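PDB 2Z4T: beta-galactoside alpha-2,6-sialyltransferase from Photobacterium sp., which probably transfers sialic acid from CMP-sialic acid to galactose-ended acceptors such as lactose, forming an alpha-2,6 linkage. Local coordinates for residues Thr476-Pro481 against Val492-Val497; Asn396-Phe401 against Pro441-Gly446; Gln65-Gln70 against Tyr90-Asn95; Leu42-Gln47 against His55-Thr60; Val196-Asn201 against Val210-Glu215. All coordinates share one frame; numbering follows the deposited sequence.

Contact 1 (Thr476-Pro481 against Val492-Val497); sequences TALRSP and VKEENV. With PO4 (phosphate ion), chain J.
Leu478 and Val497 make the apolar part of this contact. Leu478 CD2 lies 3.7 Å from Val497 CB. It is almost as near to both methyls, so one leucine methyl rests across the whole fork of the valine. The two side chains lie alongside, pointing opposite ways. A chi1 of -77° sends the leucine fork toward the valine, and both residues are buried.

Glu494 adds an aliphatic contact. Its CG stands 4.1 Å from Leu478 CD2. The chain then runs on extended, carrying the carboxylate past the leucine to the Arg479 side. Glu494 OE2 remains 5.6 Å from Arg479 NE, too far for a salt bridge, so any attraction there is probably mild.

No hydrogen bond joins the two segments. Val497 N, just past the 3-10 segment 494-496, bonds to Glu494 O at 3.1 Å. Outside partners take Val497 O (Arg474 NH2) and Leu478 O (Gln484 NE2). Ser480 sits at the N-cap of helix 481-488 and its OG makes a weak bond to Val483 N. A phosphate ion, probably from the crystallisation liquor, takes a short, nearly straight bond (170°) from Lys493 N to its O1, 2.6 Å long.

The two loops flank helix 481-488, which links strand 460-465 to its parallel neighbour 498-499. This is the beta-alpha-beta crossover of a Rossmann-like domain of the GT-B fold.

Contact 2 (Asn396-Phe401 against Pro441-Gly446); sequences NSYDLF and PDAVAG
The Tyr398 ring meets the Ala443 methyl obliquely, with Tyr398 CE1 3.8 Å from Ala443 CB. A tyrosine chi1 of -78° swings the ring toward segment 441-446. Asp442 touches the same corner more loosely. Its CB lies near the ring plane, 4.5 Å from Tyr398 CE1.

No hydrogen bond joins the two segments. Asp442 and Asp399 turn instead to the chain that lies between them. Asp442 OD2 accepts a bond from the backbone N of Asn356. Asp399 pairs its backbone with Pro355 and Phe357.

Strand 356-360 therefore runs between the two segments, and their backbones stay apart: even the nearest CA atoms, of Tyr398 and Ala443, are 8.8 Å from each other. Tyr398 reaches Ala443 at the start of the strands, at one end of the parallel sheet of a Rossmann-like domain. That end carries a magnesium site, made by Asp399 with Tyr349, Ser352, Leu354 and Asn356.

Contact 3 (Gln65-Gln70 against Tyr90-Asn95); sequences QLLTEQ and YCFDFN
Tyr90 OH takes a hydrogen bond from Gln64 N and has a weak one with Glu88 OE2. This ties the end of the ring to the residue just before Gln65-Gln70, while Leu66 packs on its flank. The setting is the immunoglobulin-like beta-sandwich domain. Tyr90 and Phe92 alternate with Cys91 on strand 88-98, so their rings face the loop, and Cys91 turns the other way into its disulfide with Cys61.

Leu66 CD1 touches both rings. It lies 3.9 Å from Tyr90 CD2, approaching that ring obliquely. It is also 3.7 Å from Phe92 CZ, in the plane of the phenyl ring at its edge. The leucine crosses both side chains at about a right angle. Leu67 runs alongside Phe92 but points the other way, its CD2 4.0 Å from Phe92 CD2 and its CD1 4.1 Å from Phe92 CE2.

Contact 4 (Leu42-Gln47 against His55-Thr60); sequences LEPINQ and HSWVQT
Pro44 meets the benzo end of Trp57 obliquely. Pro44 CB lies 3.7 Å from Trp57 CZ2 and 4.0 Å from Trp57 CH2, and Pro44 CG is also 4.0 Å from Trp57 CZ2. The two side chains cross at about a right angle.

The tryptophan's torsions bring this about. With chi1 at -86°, CG is turned opposite the carbonyl carbon. A chi2 of 109° then swings the benzo ring toward Leu42-Gln47. In the proline, the closed ring limits where CB and CG can lie. At the pyrrole end of the indole, Trp57 CD1 lies at the edge of the His55 ring, in its plane, 3.8 Å from His55 CD2. Phe94 also meets the indole, with planes at about 55°.

Trp57 NE1 bonds to Ile75 O, which probably helps hold the rotation of the ring. The contact joins a loop to strand 52-61 inside the immunoglobulin-like sandwich. Its chemistry implies cohesion by dispersion and burial alone: no hydrogen bond crosses it, and the buried indole N-H is satisfied elsewhere.

Contact 5 (Val196-Asn201 against Val210-Glu215); sequences VKLSSN and VPILKE
Leu198 reaches across from a strand to meet Ile212 and Leu213 on a helix. They belong to the beta-alpha-beta unit made by strand 194-201, helix 205-216 and strand 222-230, in a Rossmann-like domain of the GT-B fold.

The tight part is between the leucines. Leu198 CD1 lies 3.7 Å from Leu213 CD2 and 4.0 Å from Leu213 CG. The other methyl is looser: Leu198 CD2 stands 4.1 Å from Ile212 CG2. The leucine thus straddles two neighbouring helix residues, one to each methyl. Leu198 and each helix side chain point against one another and overlap alongside. Its chi1 of -60° opens the fork toward the helix. All three residues are buried.

The outer side of the helix is different. Lys214 is partly exposed and turned from the strand, while Glu215 lies against helix 178-190. The helix is kinked at Pro211 and Ile212, whose N atoms make no bond to the turn before. Lys214 N bonds to Val210 O at 3.0 Å; the next bond, Glu215 N to Ile212 O, is weak.

At the strand's end Asn201 ND2 bonds to Asp232 OD2 and Asp122 OD1. Asp232 lines the glycan pocket, so the strand leads into the acceptor site. Just before it, Ser200 OG gives a 2.6 Å bond to Asn201 O, meeting the carbonyl at 119° and tilted 26° from its plane.

In the fold
Along the chain the order is contact 4, contact 3, contact 5, contact 2, contact 1. Contacts 3 and 4 share the immunoglobulin-like domain, with centres about 9 Å apart. Their strands 88-98 and 52-61 are antiparallel neighbours, with Asp93 N 2.8 Å from Val58 O. Contact 5 lies in the first Rossmann-like domain, about 39 Å from contact 3 between centres; the long strand 103-122 connects the two domains. Contact 2 lies at strands 399-403 and 443-447 of the second domain's parallel sheet. Contact 1, about 24 Å away by centres, lies in the loops beside helix 481-488, which joins strands 460-465 and 498-499 of that sheet. CMP and the acceptor sugar bind between the two Rossmann-like domains.

Contact 1 (Thr476-Pro481 against Val492-Val497)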
# COMPACT_ATOMS: atom_id res chain seq x y z
N THR A 476 -9.87 -34.20 -6.26
CA THR A 476 -9.46 -33.18 -7.20
C THR A 476 -9.78 -31.78 -6.70
O THR A 476 -9.29 -30.80 -7.25
CB THR A 476 -10.09 -33.41 -8.60
OG1 THR A 476 -11.36 -34.07 -8.44
CG2 THR A 476 -9.12 -34.26 -9.53
N ALA A 477 -10.61 -31.70 -5.67
CA ALA A 477 -10.87 -30.46 -4.99
C ALA A 477 -9.58 -30.01 -4.33
O ALA A 477 -9.30 -28.81 -4.30
CB ALA A 477 -11.96 -30.63 -3.97
N LEU A 478 -8.81 -30.98 -3.83
CA LEU A 478 -7.53 -30.72 -3.15
C LEU A 478 -6.48 -30.27 -4.13
O LEU A 478 -5.44 -29.73 -3.75
CB LEU A 478 -7.03 -31.96 -2.40
CG LEU A 478 -7.67 -32.35 -1.06
CD1 LEU A 478 -7.25 -33.77 -0.62
CD2 LEU A 478 -7.37 -31.34 0.05
N ARG A 479 -6.75 -30.52 -5.40
CA ARG A 479 -5.85 -30.16 -6.47
C ARG A 479 -5.81 -28.65 -6.72
O ARG A 479 -4.88 -28.15 -7.35
CB ARG A 479 -6.27 -30.88 -7.75
CG ARG A 479 -5.43 -32.11 -8.13
CD ARG A 479 -4.87 -32.97 -6.96
NE ARG A 479 -3.65 -32.44 -6.31
CZ ARG A 479 -2.47 -32.22 -6.91
NH1 ARG A 479 -2.32 -32.44 -8.22
NH2 ARG A 479 -1.44 -31.77 -6.21
N SER A 480 -6.82 -27.94 -6.22
CA SER A 480 -6.91 -26.50 -6.41
C SER A 480 -5.62 -25.80 -5.94
O SER A 480 -5.13 -26.09 -4.84
CB SER A 480 -8.16 -25.97 -5.70
OG SER A 480 -7.86 -24.90 -4.81
N PRO A 481 -5.04 -24.94 -6.80
CA PRO A 481 -3.77 -24.28 -6.52
C PRO A 481 -3.72 -23.56 -5.17
O PRO A 481 -2.73 -23.65 -4.43
CB PRO A 481 -3.65 -23.28 -7.68
CG PRO A 481 -4.35 -23.97 -8.78
CD PRO A 481 -5.55 -24.58 -8.13
N VAL A 492 -1.95 -24.80 6.46
CA VAL A 492 -2.97 -25.79 6.63
C VAL A 492 -2.30 -27.12 6.31
O VAL A 492 -1.31 -27.16 5.58
CB VAL A 492 -4.14 -25.41 5.67
CG1 VAL A 492 -3.93 -25.98 4.24
CG2 VAL A 492 -5.43 -25.81 6.25
N LYS A 493 -2.82 -28.20 6.87
CA LYS A 493 -2.32 -29.54 6.57
C LYS A 493 -3.30 -30.26 5.65
O LYS A 493 -4.51 -30.14 5.85
CB LYS A 493 -2.10 -30.33 7.87
CG LYS A 493 -0.72 -30.13 8.49
CD LYS A 493 -0.60 -30.75 9.90
CE LYS A 493 -0.34 -29.65 10.95
NZ LYS A 493 -0.13 -30.17 12.33
N GLU A 494 -2.80 -31.00 4.66
CA GLU A 494 -3.68 -31.61 3.67
C GLU A 494 -4.79 -32.46 4.29
O GLU A 494 -5.96 -32.32 3.94
CB GLU A 494 -2.91 -32.44 2.62
CG GLU A 494 -3.71 -32.60 1.32
CD GLU A 494 -3.07 -33.55 0.30
OE1 GLU A 494 -3.03 -34.77 0.59
OE2 GLU A 494 -2.65 -33.07 -0.80
N GLU A 495 -4.43 -33.35 5.21
CA GLU A 495 -5.41 -34.25 5.79
C GLU A 495 -6.53 -33.51 6.55
O GLU A 495 -7.57 -34.08 6.82
CB GLU A 495 -4.74 -35.35 6.66
CG GLU A 495 -3.88 -34.85 7.86
CD GLU A 495 -2.52 -34.22 7.46
OE1 GLU A 495 -2.18 -34.17 6.24
OE2 GLU A 495 -1.79 -33.75 8.37
N ASN A 496 -6.31 -32.23 6.86
CA ASN A 496 -7.32 -31.42 7.56
C ASN A 496 -8.00 -30.31 6.74
O ASN A 496 -8.80 -29.54 7.30
CB ASN A 496 -6.72 -30.77 8.81
CG ASN A 496 -6.02 -31.76 9.75
OD1 ASN A 496 -6.16 -32.99 9.62
ND2 ASN A 496 -5.27 -31.22 10.70
N VAL A 497 -7.67 -30.20 5.45
CA VAL A 497 -8.29 -29.17 4.61
C VAL A 497 -9.79 -29.38 4.65
O VAL A 497 -10.25 -30.53 4.56
CB VAL A 497 -7.82 -29.29 3.14
CG1 VAL A 497 -8.69 -28.49 2.23
CG2 VAL A 497 -6.36 -28.86 3.00
P PO4 J . -4.58 -27.73 9.79
O1 PO4 J . -4.89 -28.12 8.37
O2 PO4 J . -3.10 -27.93 10.06
O3 PO4 J . -4.93 -26.27 10.00
O4 PO4 J . -5.40 -28.62 10.70

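Contact 2 (Asn396-Phe401 against Pro441-Gly446)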
# COMPACT_ATOMS: atom_id res chain seq x y z
N ASN A 396 -16.61 -23.44 23.14
CA ASN A 396 -17.09 -22.53 24.18
C ASN A 396 -17.97 -21.48 23.53
O ASN A 396 -17.88 -21.28 22.32
CB ASN A 396 -15.91 -21.81 24.85
CG ASN A 396 -15.26 -22.65 25.93
OD1 ASN A 396 -15.78 -22.79 27.05
ND2 ASN A 396 -14.11 -23.22 25.60
N SER A 397 -18.81 -20.81 24.30
CA SER A 397 -19.55 -19.66 23.76
C SER A 397 -18.64 -18.44 23.58
O SER A 397 -17.83 -18.12 24.46
CB SER A 397 -20.73 -19.31 24.64
OG SER A 397 -21.30 -20.48 25.18
N TYR A 398 -18.80 -17.75 22.45
CA TYR A 398 -18.01 -16.58 22.08
C TYR A 398 -18.92 -15.45 21.71
O TYR A 398 -20.03 -15.68 21.26
CB TYR A 398 -17.18 -16.88 20.83
CG TYR A 398 -15.95 -17.70 21.09
CD1 TYR A 398 -14.70 -17.10 21.19
CD2 TYR A 398 -16.04 -19.09 21.24
CE1 TYR A 398 -13.56 -17.86 21.44
CE2 TYR A 398 -14.92 -19.86 21.50
CZ TYR A 398 -13.68 -19.24 21.59
OH TYR A 398 -12.58 -20.00 21.84
N ASP A 399 -18.46 -14.22 21.89
CA ASP A 399 -19.07 -13.09 21.22
C ASP A 399 -18.66 -13.15 19.76
O ASP A 399 -17.47 -13.32 19.43
CB ASP A 399 -18.60 -11.79 21.84
CG ASP A 399 -19.06 -11.62 23.28
OD1 ASP A 399 -20.26 -11.87 23.55
OD2 ASP A 399 -18.23 -11.22 24.13
N LEU A 400 -19.66 -12.99 18.90
CA LEU A 400 -19.51 -13.17 17.47
C LEU A 400 -19.18 -11.85 16.79
O LEU A 400 -19.93 -10.87 16.94
CB LEU A 400 -20.81 -13.74 16.91
CG LEU A 400 -20.90 -14.03 15.41
CD1 LEU A 400 -19.78 -14.94 14.93
CD2 LEU A 400 -22.27 -14.64 15.13
N PHE A 401 -18.08 -11.83 16.02
CA PHE A 401 -17.60 -10.67 15.25
C PHE A 401 -17.40 -11.04 13.78
O PHE A 401 -17.06 -12.19 13.45
CB PHE A 401 -16.29 -10.15 15.83
CG PHE A 401 -16.45 -9.49 17.18
CD1 PHE A 401 -16.45 -8.11 17.30
CD2 PHE A 401 -16.62 -10.25 18.32
CE1 PHE A 401 -16.61 -7.50 18.52
CE2 PHE A 401 -16.79 -9.65 19.56
CZ PHE A 401 -16.79 -8.26 19.66
N PRO A 441 -8.68 -10.92 18.07
CA PRO A 441 -9.61 -11.50 19.03
C PRO A 441 -8.98 -12.76 19.62
O PRO A 441 -7.85 -13.09 19.26
CB PRO A 441 -10.78 -11.87 18.15
CG PRO A 441 -10.11 -12.27 16.88
CD PRO A 441 -9.09 -11.21 16.68
N ASP A 442 -9.69 -13.48 20.48
CA ASP A 442 -9.21 -14.77 20.98
C ASP A 442 -9.24 -15.88 19.93
O ASP A 442 -8.41 -16.78 19.97
CB ASP A 442 -10.01 -15.22 22.19
CG ASP A 442 -10.05 -14.18 23.25
OD1 ASP A 442 -8.97 -13.93 23.85
OD2 ASP A 442 -11.13 -13.59 23.45
N ALA A 443 -10.21 -15.84 19.02
CA ALA A 443 -10.27 -16.87 17.99
C ALA A 443 -10.62 -16.27 16.66
O ALA A 443 -11.49 -15.40 16.56
CB ALA A 443 -11.28 -17.97 18.36
N VAL A 444 -9.93 -16.73 15.63
CA VAL A 444 -10.27 -16.36 14.26
C VAL A 444 -10.39 -17.59 13.40
O VAL A 444 -9.56 -18.50 13.47
CB VAL A 444 -9.35 -15.22 13.66
CG1 VAL A 444 -8.09 -14.91 14.51
CG2 VAL A 444 -9.06 -15.40 12.18
N ALA A 445 -11.48 -17.63 12.64
CA ALA A 445 -11.72 -18.67 11.65
C ALA A 445 -12.43 -18.04 10.45
O ALA A 445 -12.92 -16.92 10.53
CB ALA A 445 -12.54 -19.79 12.23
N GLY A 446 -12.44 -18.73 9.32
CA GLY A 446 -13.06 -18.18 8.14
C GLY A 446 -12.63 -18.83 6.86
O GLY A 446 -12.09 -19.95 6.84

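Contact 3 (Gln65-Gln70 against Tyr90-Asn95)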
# COMPACT_ATOMS: atom_id res chain seq x y z
N GLN A 65 23.84 32.58 -7.98
CA GLN A 65 23.44 33.83 -7.33
C GLN A 65 21.93 34.02 -7.43
O GLN A 65 21.39 34.08 -8.52
CB GLN A 65 24.17 35.00 -7.98
CG GLN A 65 25.58 35.11 -7.54
CD GLN A 65 25.67 35.72 -6.16
OE1 GLN A 65 25.29 36.87 -5.96
NE2 GLN A 65 26.16 34.95 -5.20
N LEU A 66 21.26 34.13 -6.29
CA LEU A 66 19.79 34.13 -6.27
C LEU A 66 19.17 35.47 -5.89
O LEU A 66 17.97 35.70 -6.14
CB LEU A 66 19.25 33.05 -5.32
CG LEU A 66 19.70 31.60 -5.43
CD1 LEU A 66 18.80 30.74 -4.55
CD2 LEU A 66 19.69 31.10 -6.87
N LEU A 67 19.98 36.34 -5.28
CA LEU A 67 19.49 37.64 -4.79
C LEU A 67 19.67 38.78 -5.82
O LEU A 67 20.78 39.26 -6.06
CB LEU A 67 20.18 37.96 -3.48
CG LEU A 67 19.30 38.26 -2.28
CD1 LEU A 67 18.11 37.31 -2.21
CD2 LEU A 67 20.15 38.13 -1.04
N THR A 68 18.55 39.22 -6.40
CA THR A 68 18.59 40.06 -7.60
C THR A 68 18.46 41.59 -7.37
O THR A 68 17.83 42.28 -8.18
CB THR A 68 17.54 39.58 -8.69
OG1 THR A 68 16.21 39.63 -8.14
CG2 THR A 68 17.84 38.13 -9.18
N GLU A 69 19.04 42.10 -6.28
CA GLU A 69 19.10 43.56 -5.97
C GLU A 69 17.83 44.27 -5.47
O GLU A 69 17.92 45.05 -4.52
CB GLU A 69 19.76 44.38 -7.09
CG GLU A 69 21.23 44.73 -6.80
CD GLU A 69 21.83 45.77 -7.75
OE1 GLU A 69 21.11 46.32 -8.63
OE2 GLU A 69 23.05 46.05 -7.59
N GLN A 70 16.68 44.04 -6.10
CA GLN A 70 15.42 44.53 -5.52
C GLN A 70 14.84 43.50 -4.54
O GLN A 70 13.97 43.82 -3.72
CB GLN A 70 14.40 44.99 -6.60
CG GLN A 70 13.28 45.99 -6.10
CD GLN A 70 13.78 47.25 -5.30
OE1 GLN A 70 13.21 47.60 -4.26
NE2 GLN A 70 14.84 47.90 -5.80
N TYR A 90 21.62 26.43 -0.02
CA TYR A 90 21.82 27.87 -0.22
C TYR A 90 21.60 28.60 1.11
O TYR A 90 20.67 28.26 1.84
CB TYR A 90 20.91 28.41 -1.35
CG TYR A 90 21.46 28.08 -2.72
CD1 TYR A 90 21.33 26.81 -3.25
CD2 TYR A 90 22.17 29.04 -3.45
CE1 TYR A 90 21.89 26.49 -4.49
CE2 TYR A 90 22.73 28.73 -4.68
CZ TYR A 90 22.59 27.47 -5.20
OH TYR A 90 23.15 27.17 -6.41
N CYS A 91 22.45 29.58 1.42
CA CYS A 91 22.37 30.31 2.68
C CYS A 91 22.14 31.80 2.47
O CYS A 91 22.71 32.42 1.56
CB CYS A 91 23.67 30.18 3.45
SG CYS A 91 24.32 28.53 3.65
N PHE A 92 21.33 32.39 3.35
CA PHE A 92 21.01 33.82 3.34
C PHE A 92 21.02 34.35 4.76
O PHE A 92 20.39 33.77 5.66
CB PHE A 92 19.66 34.05 2.66
CG PHE A 92 19.60 33.53 1.25
CD1 PHE A 92 19.14 32.25 0.99
CD2 PHE A 92 20.05 34.31 0.19
CE1 PHE A 92 19.10 31.75 -0.31
CE2 PHE A 92 20.03 33.81 -1.12
CZ PHE A 92 19.56 32.53 -1.37
N ASP A 93 21.76 35.42 4.99
CA ASP A 93 21.84 36.02 6.31
C ASP A 93 21.12 37.35 6.34
O ASP A 93 21.50 38.26 5.61
CB ASP A 93 23.30 36.25 6.70
CG ASP A 93 24.10 34.97 6.80
OD1 ASP A 93 25.20 35.03 7.38
OD2 ASP A 93 23.65 33.92 6.28
N PHE A 94 20.11 37.46 7.19
CA PHE A 94 19.41 38.74 7.41
C PHE A 94 19.97 39.48 8.61
O PHE A 94 20.15 38.88 9.68
CB PHE A 94 17.90 38.50 7.61
CG PHE A 94 17.14 39.70 8.13
CD1 PHE A 94 16.60 40.63 7.25
CD2 PHE A 94 16.91 39.87 9.50
CE1 PHE A 94 15.88 41.74 7.73
CE2 PHE A 94 16.19 40.98 9.98
CZ PHE A 94 15.68 41.91 9.10
N ASN A 95 20.25 40.77 8.45
CA ASN A 95 20.56 41.65 9.59
C ASN A 95 19.62 42.85 9.61
O ASN A 95 19.37 43.46 8.58
CB ASN A 95 22.00 42.15 9.57
CG ASN A 95 23.00 41.11 10.06
OD1 ASN A 95 23.17 40.92 11.26
ND2 ASN A 95 23.67 40.44 9.12

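Contact 4 (Leu42-Gln47 against His55-Thr60)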
# COMPACT_ATOMS: atom_id res chain seq x y z
N LEU A 42 10.00 34.29 2.83
CA LEU A 42 10.20 34.03 4.26
C LEU A 42 10.41 35.28 5.07
O LEU A 42 11.23 36.12 4.72
CB LEU A 42 11.41 33.13 4.49
CG LEU A 42 11.27 31.69 4.00
CD1 LEU A 42 12.63 31.01 4.04
CD2 LEU A 42 10.19 30.90 4.78
N GLU A 43 9.67 35.38 6.17
CA GLU A 43 9.84 36.45 7.13
C GLU A 43 11.03 36.11 8.01
O GLU A 43 11.11 34.99 8.49
CB GLU A 43 8.57 36.59 7.99
CG GLU A 43 7.33 37.05 7.21
CD GLU A 43 7.49 38.47 6.64
OE1 GLU A 43 7.00 38.70 5.51
OE2 GLU A 43 8.11 39.34 7.31
N PRO A 44 11.97 37.05 8.19
CA PRO A 44 13.17 36.76 8.98
C PRO A 44 12.94 36.73 10.50
O PRO A 44 13.68 36.09 11.22
CB PRO A 44 14.09 37.93 8.63
CG PRO A 44 13.18 39.03 8.27
CD PRO A 44 11.97 38.42 7.65
N ILE A 45 11.89 37.41 10.95
CA ILE A 45 11.69 37.77 12.35
C ILE A 45 10.30 37.33 12.81
O ILE A 45 9.40 37.20 11.99
CB ILE A 45 11.91 39.32 12.52
CG1 ILE A 45 13.13 39.60 13.38
CG2 ILE A 45 10.72 40.04 13.12
CD1 ILE A 45 14.40 39.47 12.64
N ASN A 46 10.12 37.09 14.11
CA ASN A 46 8.76 36.86 14.67
C ASN A 46 8.26 37.86 15.73
O ASN A 46 7.42 37.49 16.56
CB ASN A 46 8.60 35.41 15.17
CG ASN A 46 7.88 34.51 14.15
OD1 ASN A 46 6.69 34.69 13.86
ND2 ASN A 46 8.59 33.52 13.64
N GLN A 47 8.72 39.12 15.70
CA GLN A 47 8.39 40.09 16.77
C GLN A 47 7.25 41.06 16.47
O GLN A 47 6.91 41.91 17.33
CB GLN A 47 9.62 40.87 17.30
CG GLN A 47 10.99 40.17 17.25
CD GLN A 47 11.05 38.75 17.83
OE1 GLN A 47 11.90 37.96 17.43
NE2 GLN A 47 10.17 38.44 18.79
N HIS A 55 17.85 47.37 7.15
CA HIS A 55 18.56 46.12 7.07
C HIS A 55 19.42 45.70 5.88
O HIS A 55 19.70 46.46 4.96
CB HIS A 55 17.40 45.12 7.03
CG HIS A 55 16.73 45.06 5.68
ND1 HIS A 55 16.23 46.18 5.05
CD2 HIS A 55 16.54 44.03 4.83
CE1 HIS A 55 15.74 45.83 3.87
NE2 HIS A 55 15.92 44.53 3.71
N SER A 56 19.79 44.41 5.92
CA SER A 56 20.55 43.76 4.85
C SER A 56 20.17 42.28 4.72
O SER A 56 19.96 41.59 5.73
CB SER A 56 22.06 43.88 5.09
OG SER A 56 22.49 43.11 6.21
N TRP A 57 20.06 41.83 3.47
CA TRP A 57 20.01 40.41 3.11
C TRP A 57 21.24 40.06 2.28
O TRP A 57 21.62 40.81 1.37
CB TRP A 57 18.78 40.09 2.29
CG TRP A 57 17.54 39.79 3.06
CD1 TRP A 57 16.43 40.58 3.16
CD2 TRP A 57 17.26 38.59 3.82
NE1 TRP A 57 15.48 39.95 3.92
CE2 TRP A 57 15.95 38.74 4.34
CE3 TRP A 57 17.98 37.43 4.11
CZ2 TRP A 57 15.36 37.76 5.16
CZ3 TRP A 57 17.38 36.44 4.90
CH2 TRP A 57 16.08 36.62 5.42
N VAL A 58 21.88 38.93 2.59
CA VAL A 58 23.11 38.56 1.91
C VAL A 58 23.15 37.06 1.64
O VAL A 58 22.98 36.24 2.55
CB VAL A 58 24.36 38.97 2.72
CG1 VAL A 58 25.63 38.46 2.03
CG2 VAL A 58 24.42 40.48 2.89
N GLN A 59 23.37 36.70 0.38
CA GLN A 59 23.60 35.30 0.07
C GLN A 59 24.99 34.93 0.56
O GLN A 59 25.99 35.58 0.25
CB GLN A 59 23.44 34.99 -1.40
CG GLN A 59 23.53 33.50 -1.64
CD GLN A 59 23.33 33.14 -3.08
OE1 GLN A 59 23.92 32.16 -3.56
NE2 GLN A 59 22.51 33.90 -3.79
N THR A 60 25.02 33.85 1.30
CA THR A 60 26.12 33.57 2.16
C THR A 60 26.74 32.19 1.85
O THR A 60 27.88 31.91 2.20
CB THR A 60 25.61 33.81 3.59
OG1 THR A 60 26.22 35.01 4.09
CG2 THR A 60 25.84 32.68 4.50

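Contact 5 (Val196-Asn201 against Val210-Glu215)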
# COMPACT_ATOMS: atom_id res chain seq x y z
N VAL A 196 11.27 9.93 -10.03
CA VAL A 196 9.99 9.21 -9.95
C VAL A 196 10.14 7.86 -9.23
O VAL A 196 11.03 7.06 -9.55
CB VAL A 196 9.36 8.97 -11.35
CG1 VAL A 196 8.08 8.16 -11.23
CG2 VAL A 196 9.09 10.29 -12.04
N LYS A 197 9.29 7.64 -8.23
CA LYS A 197 9.07 6.29 -7.69
C LYS A 197 7.72 5.75 -8.17
O LYS A 197 6.74 6.49 -8.26
CB LYS A 197 9.09 6.33 -6.18
CG LYS A 197 10.48 6.36 -5.60
CD LYS A 197 10.39 6.82 -4.15
CE LYS A 197 11.28 6.00 -3.22
NZ LYS A 197 10.55 4.86 -2.57
N LEU A 198 7.68 4.46 -8.48
CA LEU A 198 6.45 3.84 -8.92
C LEU A 198 6.15 2.64 -8.05
O LEU A 198 7.07 1.93 -7.61
CB LEU A 198 6.52 3.40 -10.39
CG LEU A 198 6.78 4.46 -11.48
CD1 LEU A 198 6.96 3.78 -12.82
CD2 LEU A 198 5.67 5.53 -11.56
N SER A 199 4.85 2.42 -7.80
CA SER A 199 4.42 1.33 -6.98
C SER A 199 3.15 0.70 -7.53
O SER A 199 2.18 1.40 -7.86
CB SER A 199 4.18 1.79 -5.53
OG SER A 199 3.92 0.68 -4.69
N SER A 200 3.14 -0.62 -7.61
CA SER A 200 1.99 -1.32 -8.12
C SER A 200 1.75 -2.67 -7.47
O SER A 200 2.69 -3.33 -7.00
CB SER A 200 2.10 -1.55 -9.63
OG SER A 200 1.03 -2.37 -10.09
N ASN A 201 0.46 -3.02 -7.43
CA ASN A 201 -0.01 -4.41 -7.44
C ASN A 201 0.89 -5.24 -8.39
O ASN A 201 1.08 -4.87 -9.55
CB ASN A 201 -1.48 -4.41 -7.90
CG ASN A 201 -2.11 -5.79 -7.94
OD1 ASN A 201 -1.66 -6.67 -8.69
ND2 ASN A 201 -3.19 -5.96 -7.17
N VAL A 210 3.29 -0.06 -17.45
CA VAL A 210 3.68 0.10 -18.84
C VAL A 210 3.23 1.43 -19.43
O VAL A 210 4.06 2.13 -20.01
CB VAL A 210 3.27 -1.10 -19.75
CG1 VAL A 210 3.43 -0.72 -21.23
CG2 VAL A 210 4.11 -2.34 -19.41
N PRO A 211 1.93 1.81 -19.30
CA PRO A 211 1.56 3.07 -19.97
C PRO A 211 2.32 4.26 -19.42
O PRO A 211 2.52 5.23 -20.13
CB PRO A 211 0.06 3.21 -19.68
CG PRO A 211 -0.39 1.86 -19.30
CD PRO A 211 0.78 1.20 -18.61
N ILE A 212 2.75 4.19 -18.17
CA ILE A 212 3.52 5.26 -17.57
C ILE A 212 4.96 5.22 -18.11
O ILE A 212 5.50 6.24 -18.53
CB ILE A 212 3.57 5.17 -16.04
CG1 ILE A 212 2.15 5.28 -15.46
CG2 ILE A 212 4.52 6.25 -15.47
CD1 ILE A 212 2.04 4.77 -14.00
N LEU A 213 5.56 4.03 -18.10
CA LEU A 213 6.95 3.91 -18.45
C LEU A 213 7.22 4.20 -19.93
O LEU A 213 8.31 4.68 -20.29
CB LEU A 213 7.52 2.57 -18.02
CG LEU A 213 7.67 2.49 -16.49
CD1 LEU A 213 7.92 1.07 -16.07
CD2 LEU A 213 8.79 3.42 -15.99
N LYS A 214 6.24 3.97 -20.79
CA LYS A 214 6.50 4.25 -22.17
C LYS A 214 6.39 5.72 -22.53
O LYS A 214 6.93 6.14 -23.53
CB LYS A 214 5.76 3.31 -23.10
CG LYS A 214 4.30 3.46 -23.22
CD LYS A 214 3.79 2.34 -24.17
CE LYS A 214 3.82 2.78 -25.64
NZ LYS A 214 3.09 1.80 -26.50
N GLU A 215 5.74 6.51 -21.69
CA GLU A 215 5.77 7.96 -21.82
C GLU A 215 7.07 8.51 -21.28
O GLU A 215 7.80 9.20 -21.98
CB GLU A 215 4.60 8.62 -21.09
CG GLU A 215 3.25 8.31 -21.68
CD GLU A 215 3.16 8.63 -23.15
OE1 GLU A 215 3.53 9.76 -23.54
OE2 GLU A 215 2.74 7.73 -23.92